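Local coordinates for putative acetyl transferase (Pyrococcus furiosus, PDB 1VKC), which probably transfers acyl groups, most likely acetyl from acetyl-coenzyme A, to an acceptor not yet identified, as a member of the GNAT acetyltransferase family, at residues A[40-43]-A[44-48]; A[82-85]-A[86-89]; A[140-144]-A[145-149]. One frame throughout, in Å; residues are numbered along the deposited sequence.

Contact 1: residues A[40-43]-A[44-48]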
ATOM      1  N   SER A  40      -6.582  11.726   1.591  1.00 32.51           N
ATOM      2  CA  SER A  40      -5.962  11.336   0.311  1.00 29.72           C
ATOM      3  C   SER A  40      -4.688  10.527   0.564  1.00 28.15           C
ATOM      4  O   SER A  40      -4.064  10.635   1.616  1.00 26.88           O
ATOM      5  CB  SER A  40      -5.622  12.568  -0.518  1.00 29.53           C
ATOM      6  OG  SER A  40      -4.500  13.252   0.023  1.00 26.70           O
ATOM      7  N   TYR A  41      -4.294   9.713  -0.401  1.00 28.42           N
ATOM      8  CA  TYR A  41      -3.070   8.951  -0.239  1.00 30.01           C
ATOM      9  C   TYR A  41      -1.865   9.898  -0.139  1.00 29.56           C
ATOM     10  O   TYR A  41      -0.942   9.656   0.629  1.00 31.53           O
ATOM     11  CB  TYR A  41      -2.882   7.913  -1.356  1.00 31.99           C
ATOM     12  CG  TYR A  41      -1.686   7.037  -1.084  1.00 32.11           C
ATOM     13  CD1 TYR A  41      -1.736   6.056  -0.101  1.00 30.97           C
ATOM     14  CD2 TYR A  41      -0.490   7.220  -1.771  1.00 32.55           C
ATOM     15  CE1 TYR A  41      -0.630   5.277   0.193  1.00 31.73           C
ATOM     16  CE2 TYR A  41       0.615   6.439  -1.495  1.00 33.30           C
ATOM     17  CZ  TYR A  41       0.529   5.459  -0.506  1.00 32.13           C
ATOM     18  OH  TYR A  41       1.604   4.676  -0.219  1.00 34.89           O
ATOM     19  N   GLU A  42      -1.883  10.993  -0.896  1.00 28.42           N
ATOM     20  CA  GLU A  42      -0.830  11.985  -0.805  1.00 29.99           C
ATOM     21  C   GLU A  42      -0.738  12.615   0.600  1.00 29.24           C
ATOM     22  O   GLU A  42       0.380  12.822   1.115  1.00 29.93           O
ATOM     23  CB  GLU A  42      -1.015  13.089  -1.845  1.00 32.98           C
ATOM     24  CG  GLU A  42       0.129  14.103  -1.865  1.00 37.10           C
ATOM     25  CD  GLU A  42       1.481  13.452  -2.114  1.00 42.26           C
ATOM     26  OE1 GLU A  42       2.384  13.579  -1.237  1.00 45.89           O
ATOM     27  OE2 GLU A  42       1.642  12.794  -3.180  1.00 44.78           O
ATOM     28  N   GLU A  43      -1.894  12.940   1.185  1.00 30.20           N
ATOM     29  CA  GLU A  43      -1.977  13.393   2.596  1.00 32.37           C
ATOM     30  C   GLU A  43      -1.391  12.326   3.535  1.00 30.53           C
ATOM     31  O   GLU A  43      -0.552  12.634   4.383  1.00 31.03           O
ATOM     32  CB  GLU A  43      -3.433  13.702   2.995  1.00 35.00           C
ATOM     33  CG  GLU A  43      -3.971  15.021   2.448  1.00 39.38           C
ATOM     34  CD  GLU A  43      -5.501  15.145   2.474  1.00 42.07           C
ATOM     35  OE1 GLU A  43      -5.997  16.263   2.225  1.00 45.13           O
ATOM     36  OE2 GLU A  43      -6.218  14.154   2.737  1.00 44.74           O
ATOM     37  N   TYR A  44      -1.828  11.074   3.365  1.00 29.32           N
ATOM     38  CA  TYR A  44      -1.342   9.975   4.202  1.00 27.94           C
ATOM     39  C   TYR A  44       0.188   9.885   4.136  1.00 29.87           C
ATOM     40  O   TYR A  44       0.868   9.887   5.149  1.00 25.73           O
ATOM     41  CB  TYR A  44      -1.982   8.641   3.799  1.00 27.12           C
ATOM     42  CG  TYR A  44      -1.235   7.451   4.349  1.00 27.40           C
ATOM     43  CD1 TYR A  44      -0.441   6.648   3.523  1.00 27.42           C
ATOM     44  CD2 TYR A  44      -1.262   7.163   5.717  1.00 27.74           C
ATOM     45  CE1 TYR A  44       0.267   5.559   4.041  1.00 26.94           C
ATOM     46  CE2 TYR A  44      -0.571   6.091   6.234  1.00 26.69           C
ATOM     47  CZ  TYR A  44       0.194   5.293   5.401  1.00 28.06           C
ATOM     48  OH  TYR A  44       0.868   4.245   5.943  1.00 26.55           O
ATOM     49  N   GLU A  45       0.721   9.825   2.921  1.00 30.14           N
ATOM     50  CA  GLU A  45       2.165   9.748   2.705  1.00 31.31           C
ATOM     51  C   GLU A  45       2.961  10.838   3.444  1.00 29.87           C
ATOM     52  O   GLU A  45       3.988  10.545   4.071  1.00 30.50           O
ATOM     53  CB  GLU A  45       2.434   9.838   1.208  1.00 34.57           C
ATOM     54  CG  GLU A  45       3.676   9.144   0.727  1.00 37.84           C
ATOM     55  CD  GLU A  45       3.426   8.372  -0.562  1.00 40.61           C
ATOM     56  OE1 GLU A  45       3.895   7.225  -0.651  1.00 38.92           O
ATOM     57  OE2 GLU A  45       2.733   8.911  -1.472  1.00 41.37           O
ATOM     58  N   GLU A  46       2.500  12.084   3.362  1.00 28.23           N
ATOM     59  CA  GLU A  46       3.222  13.226   3.979  1.00 31.31           C
ATOM     60  C   GLU A  46       3.204  13.137   5.506  1.00 30.25           C
ATOM     61  O   GLU A  46       4.218  13.392   6.161  1.00 32.44           O
ATOM     62  CB  GLU A  46       2.608  14.563   3.538  1.00 35.63           C
ATOM     63  CG  GLU A  46       2.867  14.896   2.068  1.00 40.04           C
ATOM     64  CD  GLU A  46       2.105  16.120   1.576  1.00 44.21           C
ATOM     65  OE1 GLU A  46       1.487  16.839   2.408  1.00 47.77           O
ATOM     66  OE2 GLU A  46       2.123  16.359   0.342  1.00 46.73           O
ATOM     67  N   ARG A  47       2.042  12.785   6.049  1.00 31.28           N
ATOM     68  CA  ARG A  47       1.856  12.606   7.507  1.00 29.35           C
ATOM     69  C   ARG A  47       2.617  11.393   8.036  1.00 30.68           C
ATOM     70  O   ARG A  47       3.210  11.444   9.128  1.00 28.08           O
ATOM     71  CB  ARG A  47       0.385  12.445   7.816  1.00 33.39           C
ATOM     72  CG  ARG A  47      -0.433  13.707   7.578  1.00 34.38           C
ATOM     73  CD  ARG A  47      -1.905  13.511   7.790  1.00 37.26           C
ATOM     74  NE  ARG A  47      -2.660  14.649   7.288  1.00 38.81           N
ATOM     75  CZ  ARG A  47      -3.981  14.727   7.190  1.00 40.66           C
ATOM     76  NH1 ARG A  47      -4.528  15.825   6.681  1.00 41.69           N
ATOM     77  NH2 ARG A  47      -4.765  13.731   7.580  1.00 42.32           N
ATOM     78  N   HIS A  48       2.583  10.297   7.284  1.00 26.48           N
ATOM     79  CA  HIS A  48       3.412   9.137   7.618  1.00 28.84           C
ATOM     80  C   HIS A  48       4.901   9.500   7.674  1.00 30.32           C
ATOM     81  O   HIS A  48       5.604   9.072   8.587  1.00 29.98           O
ATOM     82  CB  HIS A  48       3.192   7.935   6.664  1.00 26.83           C
ATOM     83  CG  HIS A  48       4.065   6.751   7.005  1.00 25.31           C
ATOM     84  ND1 HIS A  48       5.402   6.687   6.668  1.00 27.52           N
ATOM     85  CD2 HIS A  48       3.807   5.632   7.719  1.00 29.77           C
ATOM     86  CE1 HIS A  48       5.920   5.562   7.130  1.00 27.34           C
ATOM     87  NE2 HIS A  48       4.974   4.906   7.774  1.00 26.22           N
TER
HETATM   88  O   HOH W   1       1.013  10.355  -3.338  1.00 37.06           O

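Contact 2: residues A[82-85]-A[86-89]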
ATOM      1  N   THR A  82      12.967   3.981  26.639  1.00 21.29           N
ATOM      2  CA  THR A  82      12.401   5.181  27.243  1.00 23.12           C
ATOM      3  C   THR A  82      12.017   4.909  28.685  1.00 21.37           C
ATOM      4  O   THR A  82      12.430   3.870  29.249  1.00 24.12           O
ATOM      5  CB  THR A  82      11.199   5.706  26.381  1.00 25.37           C
ATOM      6  OG1 THR A  82      10.684   6.915  26.940  1.00 26.00           O
ATOM      7  CG2 THR A  82      10.018   4.741  26.422  1.00 25.79           C
ATOM      8  N   LEU A  83      11.310   5.851  29.319  1.00 21.68           N
ATOM      9  CA  LEU A  83      10.828   5.664  30.692  1.00 21.36           C
ATOM     10  C   LEU A  83       9.343   5.400  30.742  1.00 22.90           C
ATOM     11  O   LEU A  83       8.574   5.985  29.990  1.00 20.82           O
ATOM     12  CB  LEU A  83      11.143   6.875  31.570  1.00 23.51           C
ATOM     13  CG  LEU A  83      12.609   7.072  31.930  1.00 24.58           C
ATOM     14  CD1 LEU A  83      12.803   8.471  32.516  1.00 25.26           C
ATOM     15  CD2 LEU A  83      13.095   6.003  32.888  1.00 27.28           C
ATOM     16  N   ASP A  84       8.942   4.537  31.669  1.00 23.79           N
ATOM     17  CA  ASP A  84       7.547   4.190  31.853  1.00 22.90           C
ATOM     18  C   ASP A  84       6.803   5.348  32.525  1.00 22.61           C
ATOM     19  O   ASP A  84       7.256   5.884  33.532  1.00 21.58           O
ATOM     20  CB  ASP A  84       7.439   2.934  32.713  1.00 24.48           C
ATOM     21  CG  ASP A  84       6.100   2.271  32.596  1.00 24.73           C
ATOM     22  OD1 ASP A  84       5.181   2.630  33.352  1.00 22.83           O
ATOM     23  OD2 ASP A  84       5.881   1.356  31.764  1.00 26.25           O
ATOM     24  N   THR A  85       5.654   5.727  31.971  1.00 23.45           N
ATOM     25  CA  THR A  85       4.902   6.895  32.480  1.00 22.99           C
ATOM     26  C   THR A  85       4.184   6.627  33.792  1.00 22.54           C
ATOM     27  O   THR A  85       3.651   7.562  34.399  1.00 25.43           O
ATOM     28  CB  THR A  85       3.872   7.392  31.434  1.00 24.26           C
ATOM     29  OG1 THR A  85       2.986   6.321  31.072  1.00 24.56           O
ATOM     30  CG2 THR A  85       4.542   7.795  30.139  1.00 26.40           C
ATOM     31  N   VAL A  86       4.128   5.364  34.229  1.00 21.74           N
ATOM     32  CA  VAL A  86       3.476   5.008  35.491  1.00 24.06           C
ATOM     33  C   VAL A  86       4.486   4.546  36.549  1.00 21.19           C
ATOM     34  O   VAL A  86       4.403   4.947  37.714  1.00 19.90           O
ATOM     35  CB  VAL A  86       2.375   3.909  35.274  1.00 26.15           C
ATOM     36  CG1 VAL A  86       1.723   3.509  36.589  1.00 26.90           C
ATOM     37  CG2 VAL A  86       1.321   4.402  34.285  1.00 29.34           C
ATOM     38  N   ASP A  87       5.440   3.710  36.130  1.00 20.59           N
ATOM     39  CA  ASP A  87       6.436   3.096  37.037  1.00 20.90           C
ATOM     40  C   ASP A  87       7.799   3.788  37.052  1.00 21.05           C
ATOM     41  O   ASP A  87       8.640   3.486  37.915  1.00 20.43           O
ATOM     42  CB  ASP A  87       6.637   1.619  36.643  1.00 23.44           C
ATOM     43  CG  ASP A  87       5.427   0.761  36.959  1.00 24.14           C
ATOM     44  OD1 ASP A  87       5.120  -0.159  36.175  1.00 23.39           O
ATOM     45  OD2 ASP A  87       4.738   0.929  37.990  1.00 24.95           O
ATOM     46  N   TYR A  88       8.046   4.680  36.088  1.00 20.89           N
ATOM     47  CA  TYR A  88       9.299   5.460  36.018  1.00 21.55           C
ATOM     48  C   TYR A  88      10.566   4.579  36.040  1.00 23.14           C
ATOM     49  O   TYR A  88      11.523   4.865  36.749  1.00 25.54           O
ATOM     50  CB  TYR A  88       9.305   6.525  37.139  1.00 20.20           C
ATOM     51  CG  TYR A  88       8.167   7.496  36.951  1.00 19.45           C
ATOM     52  CD1 TYR A  88       6.890   7.188  37.414  1.00 21.05           C
ATOM     53  CD2 TYR A  88       8.342   8.691  36.259  1.00 19.42           C
ATOM     54  CE1 TYR A  88       5.824   8.043  37.210  1.00 18.80           C
ATOM     55  CE2 TYR A  88       7.247   9.579  36.055  1.00 18.13           C
ATOM     56  CZ  TYR A  88       6.020   9.241  36.530  1.00 19.22           C
ATOM     57  OH  TYR A  88       4.960  10.076  36.352  1.00 22.12           O
ATOM     58  N   VAL A  89      10.525   3.485  35.283  1.00 21.90           N
ATOM     59  CA  VAL A  89      11.675   2.615  35.106  1.00 22.21           C
ATOM     60  C   VAL A  89      11.955   2.582  33.624  1.00 23.04           C
ATOM     61  O   VAL A  89      11.089   2.907  32.809  1.00 22.33           O
ATOM     62  CB  VAL A  89      11.450   1.147  35.618  1.00 21.92           C
ATOM     63  CG1 VAL A  89      11.423   1.079  37.136  1.00 24.19           C
ATOM     64  CG2 VAL A  89      10.195   0.492  34.991  1.00 21.17           C
TER

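Contact 3: residues A[140-144]-A[145-149]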
ATOM      1  N   LYS A 140      -3.889 -12.098  21.428  1.00 28.06           N
ATOM      2  CA  LYS A 140      -3.572 -13.449  21.929  1.00 26.60           C
ATOM      3  C   LYS A 140      -2.137 -13.870  21.609  1.00 25.59           C
ATOM      4  O   LYS A 140      -1.513 -14.601  22.379  1.00 25.00           O
ATOM      5  CB  LYS A 140      -4.554 -14.487  21.359  1.00 28.61           C
ATOM      6  N   TRP A 141      -1.624 -13.407  20.478  1.00 25.94           N
ATOM      7  CA  TRP A 141      -0.259 -13.695  20.073  1.00 26.60           C
ATOM      8  C   TRP A 141       0.717 -13.115  21.110  1.00 21.92           C
ATOM      9  O   TRP A 141       1.665 -13.779  21.515  1.00 23.40           O
ATOM     10  CB  TRP A 141       0.011 -13.116  18.681  1.00 27.08           C
ATOM     11  CG  TRP A 141       1.306 -13.552  18.046  1.00 26.78           C
ATOM     12  CD1 TRP A 141       1.529 -14.706  17.355  1.00 26.83           C
ATOM     13  CD2 TRP A 141       2.541 -12.818  18.008  1.00 28.28           C
ATOM     14  NE1 TRP A 141       2.830 -14.755  16.913  1.00 28.03           N
ATOM     15  CE2 TRP A 141       3.476 -13.607  17.296  1.00 28.07           C
ATOM     16  CE3 TRP A 141       2.961 -11.580  18.521  1.00 28.41           C
ATOM     17  CZ2 TRP A 141       4.798 -13.196  17.072  1.00 27.54           C
ATOM     18  CZ3 TRP A 141       4.284 -11.168  18.294  1.00 28.11           C
ATOM     19  CH2 TRP A 141       5.182 -11.978  17.576  1.00 27.85           C
ATOM     20  N   TYR A 142       0.455 -11.904  21.570  1.00 22.42           N
ATOM     21  CA  TYR A 142       1.283 -11.305  22.625  1.00 23.07           C
ATOM     22  C   TYR A 142       1.034 -11.960  23.971  1.00 21.93           C
ATOM     23  O   TYR A 142       1.973 -12.241  24.715  1.00 18.75           O
ATOM     24  CB  TYR A 142       1.082  -9.775  22.687  1.00 25.46           C
ATOM     25  CG  TYR A 142       1.693  -9.070  21.498  1.00 24.44           C
ATOM     26  CD1 TYR A 142       0.897  -8.545  20.490  1.00 26.10           C
ATOM     27  CD2 TYR A 142       3.065  -8.958  21.369  1.00 22.55           C
ATOM     28  CE1 TYR A 142       1.468  -7.902  19.369  1.00 28.36           C
ATOM     29  CE2 TYR A 142       3.640  -8.310  20.275  1.00 25.09           C
ATOM     30  CZ  TYR A 142       2.847  -7.794  19.282  1.00 26.43           C
ATOM     31  OH  TYR A 142       3.432  -7.163  18.198  1.00 29.16           O
ATOM     32  N   GLU A 143      -0.232 -12.223  24.296  1.00 22.55           N
ATOM     33  CA  GLU A 143      -0.547 -12.888  25.562  1.00 20.67           C
ATOM     34  C   GLU A 143       0.183 -14.231  25.708  1.00 22.81           C
ATOM     35  O   GLU A 143       0.647 -14.587  26.805  1.00 19.24           O
ATOM     36  CB  GLU A 143      -2.075 -13.041  25.743  1.00 23.42           C
ATOM     37  CG  GLU A 143      -2.773 -11.705  25.985  1.00 26.46           C
ATOM     38  CD  GLU A 143      -4.291 -11.798  25.960  1.00 30.72           C
ATOM     39  OE1 GLU A 143      -4.850 -12.737  25.318  1.00 34.91           O
ATOM     40  OE2 GLU A 143      -4.928 -10.920  26.580  1.00 33.41           O
ATOM     41  N   GLU A 144       0.304 -14.962  24.598  1.00 23.97           N
ATOM     42  CA  GLU A 144       1.007 -16.256  24.582  1.00 27.04           C
ATOM     43  C   GLU A 144       2.470 -16.104  24.981  1.00 24.90           C
ATOM     44  O   GLU A 144       3.074 -17.043  25.496  1.00 26.86           O
ATOM     45  CB  GLU A 144       0.936 -16.907  23.179  1.00 27.92           C
ATOM     46  CG  GLU A 144      -0.361 -17.611  22.862  1.00 33.53           C
ATOM     47  CD  GLU A 144      -0.364 -18.227  21.469  1.00 33.23           C
ATOM     48  OE1 GLU A 144       0.626 -18.078  20.721  1.00 36.28           O
ATOM     49  OE2 GLU A 144      -1.366 -18.841  21.113  1.00 39.81           O
ATOM     50  N   ARG A 145       3.030 -14.912  24.741  1.00 23.61           N
ATOM     51  CA  ARG A 145       4.448 -14.653  24.918  1.00 23.04           C
ATOM     52  C   ARG A 145       4.752 -13.888  26.220  1.00 22.32           C
ATOM     53  O   ARG A 145       5.849 -13.361  26.393  1.00 23.39           O
ATOM     54  CB  ARG A 145       4.981 -13.883  23.701  1.00 21.34           C
ATOM     55  CG  ARG A 145       5.036 -14.737  22.455  1.00 23.16           C
ATOM     56  CD  ARG A 145       5.074 -14.017  21.134  1.00 21.84           C
ATOM     57  NE  ARG A 145       5.314 -14.967  20.044  1.00 22.57           N
ATOM     58  CZ  ARG A 145       4.429 -15.856  19.601  1.00 23.97           C
ATOM     59  NH1 ARG A 145       4.769 -16.697  18.639  1.00 28.08           N
ATOM     60  NH2 ARG A 145       3.196 -15.902  20.087  1.00 22.81           N
ATOM     61  N   GLY A 146       3.779 -13.809  27.114  1.00 20.74           N
ATOM     62  CA  GLY A 146       4.014 -13.224  28.427  1.00 20.04           C
ATOM     63  C   GLY A 146       3.544 -11.795  28.604  1.00 19.37           C
ATOM     64  O   GLY A 146       3.744 -11.229  29.671  1.00 19.62           O
ATOM     65  N   TYR A 147       2.888 -11.221  27.587  1.00 19.58           N
ATOM     66  CA  TYR A 147       2.382  -9.838  27.664  1.00 19.80           C
ATOM     67  C   TYR A 147       0.993  -9.757  28.265  1.00 22.44           C
ATOM     68  O   TYR A 147       0.111 -10.556  27.933  1.00 20.13           O
ATOM     69  CB  TYR A 147       2.372  -9.161  26.283  1.00 20.24           C
ATOM     70  CG  TYR A 147       3.751  -8.960  25.708  1.00 19.78           C
ATOM     71  CD1 TYR A 147       4.503 -10.052  25.235  1.00 20.19           C
ATOM     72  CD2 TYR A 147       4.326  -7.690  25.654  1.00 19.16           C
ATOM     73  CE1 TYR A 147       5.792  -9.880  24.721  1.00 18.36           C
ATOM     74  CE2 TYR A 147       5.578  -7.508  25.147  1.00 20.01           C
ATOM     75  CZ  TYR A 147       6.323  -8.616  24.686  1.00 19.56           C
ATOM     76  OH  TYR A 147       7.588  -8.429  24.204  1.00 22.90           O
ATOM     77  N   LYS A 148       0.791  -8.751  29.117  1.00 20.57           N
ATOM     78  CA  LYS A 148      -0.479  -8.528  29.764  1.00 22.77           C
ATOM     79  C   LYS A 148      -0.949  -7.095  29.540  1.00 22.70           C
ATOM     80  O   LYS A 148      -0.154  -6.157  29.585  1.00 20.83           O
ATOM     81  CB  LYS A 148      -0.353  -8.799  31.258  1.00 25.75           C
ATOM     82  CG  LYS A 148       0.087 -10.243  31.618  1.00 28.11           C
ATOM     83  N   ALA A 149      -2.242  -6.933  29.286  1.00 25.11           N
ATOM     84  CA  ALA A 149      -2.835  -5.589  29.107  1.00 24.61           C
ATOM     85  C   ALA A 149      -2.758  -4.811  30.423  1.00 25.06           C
ATOM     86  O   ALA A 149      -3.268  -5.271  31.443  1.00 26.53           O
ATOM     87  CB  ALA A 149      -4.273  -5.714  28.649  1.00 26.76           C
TER
HETATM   88  O   HOH W   2      -3.743  -9.320  28.900  1.00 32.53           O
HETATM   89  O   HOH W   3      -0.078 -13.120  29.099  1.00 40.23           O

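Contact 1: residues A[40-43]-A[44-48]
The rings of Tyr41 and Tyr44 lean against each other one turn apart, their planes 42° from parallel, with CE1 of Tyr41 3.6 Å from CD1 of Tyr44. The CB of His48 lies over one face of the Tyr44 ring toward its rim, and CB of Glu43 sits over the centre of one guanidinium face of Arg47. From the following turn the Glu45 carboxylate comes against Tyr41, its plane 77° from that of the ring and its OE2 3.3 Å from Tyr41 CE2. Tyrosine suits these two places because it pairs a broad apolar surface with a polar tip: Tyr44 OH bonds to the carbonyl of Arg28, while Tyr41 OH makes a weak hydrogen bond to Glu29 of the second subunit. Glu45 OE1 forms its salt bridge with Arg28 of the second subunit. On the more exposed flank the acids crowd, and Glu42 OE1 stands 3.2 Å from Glu46 OE2, a closeness that would probably raise the proton affinity of the pair. A water bridges the more widely spaced Glu42 OE2 and Glu45 OE2, donating to both (2.5 and 2.9 Å), and probably softens their repulsion. At the start of the helix Glu43 N donates to Ser40 OG at 2.9 Å. The CG of Glu43 lies beside its own backbone N (chi1 -76°), which swings the chain back so that OE2, met from above the carboxylate plane, accepts from Ser40 N at 2.7 Å. Serine is short enough to take up a helix N-H, and glutamate long enough to return the bond. This reciprocal pair is the capping box that opens helix 41-57, a helix of this GNAT-family chain that packs on helix 20-31 and meets the second subunit of the assembly.

Contact 2: residues A[82-85]-A[86-89]
Asp84 and Tyr88 stand on different sides of the same turn, the carboxylate tucked beneath the amides on one side and the phenol ring folded over the backbone on the other. With CG opposite the backbone N (chi1 -162°), Asp84 aims OD1 at two successive amides: Val86 N at 3.1 Å and Asp87 N at 3.0 Å. Both come to the anti side of OD1, and the two bonds together grip this one oxygen from opposite faces of the carboxylate plane. Aspartate fits because its single methylene puts the acceptor just below the two amides. The bond to Val86 N makes an Asx turn, and it sits in the hairpin loop joining strand 73-83 to strand 90-99, where Asp84 N donates to Val89 O (2.9 Å) and Tyr88 N to Asp84 O (2.9 Å). That last bond is bent, the donor lying above the carbonyl plane. Tyr88 has left-handed backbone angles, which help turn the chain back, and its ring places one face over Asp84 O, 3.9 Å from the plane and offset toward the rim. Alongside, Leu83 lays CD2 against the backbone of Val89, 3.7 Å from its carbonyl C, giving the strand end an apolar flank. Asp87 brings OD1 to 4.0 Å from Asp84 OD1; the two like charges probably tolerate this because Lys127 makes a salt bridge with each carboxylate.

Contact 3: residues A[140-144]-A[145-149]
Trp141 and Arg145 meet through complementary torsions: the indole swings to the far side of its backbone N (chi1 -170°), while the arginine chain runs extended to NE, then turns about its CD-NE bond (chi4 72°) to lay the guanidinium flat on the ring. The two planes are 15° apart, and CZ of Arg145 lies 3.5 Å from the centroid of Trp141's five-membered ring, a cation-pi stack; Arg145 CD rests over the six-membered ring as a CH-pi contact. Arg145 NH2 donates to Trp141 O at 3.0 Å and makes a weak, long salt bridge to Glu144 OE1 at the guanidinium edge, while NH1 bonds to Ser110: the flat indole suits the planar guanidinium, and a long arginine reaches both ring and serine. A leucine in place of Trp141 would probably deprive the guanidinium of the flat surface that fixes its rotation, leaving it freer to turn away from Ser110. On the side toward strand 128-130, Tyr142 turns its edge to the face of Tyr147, centroids 5.6 Å apart, and Tyr147 OH bonds to Glu117. Tyr147 N to Tyr142 O and Gly146 N to Glu143 O (both 3.2 Å) complete a Schellman motif that ends helix 138-144; Gly146 has the positive phi this needs, at angles where a CB would press on the preceding carbonyl. An aromatic-rich helix closed by Gly-Tyr is consistent with motif B of GNAT enzymes.

Contact 1 is partly buried, at the start of helix 41-57 against the second subunit, whereas contacts 2 and 3 lie at the surface and touch no other chain of the assembly. None shares a helix or strand with another: contact 1 opens a helix, contact 3 closes one, and contact 2 joins two strands. Side-chain oxygens catch amides at the helix start and in the hairpin, while the helix end relies on carbonyls and a glycine. Aromatic packing is prominent in contacts 1 and 3, whose centres are 32 Å apart on opposite sides of the chain's centre; contacts 2 and 3 lie closer, 20 Å between centres.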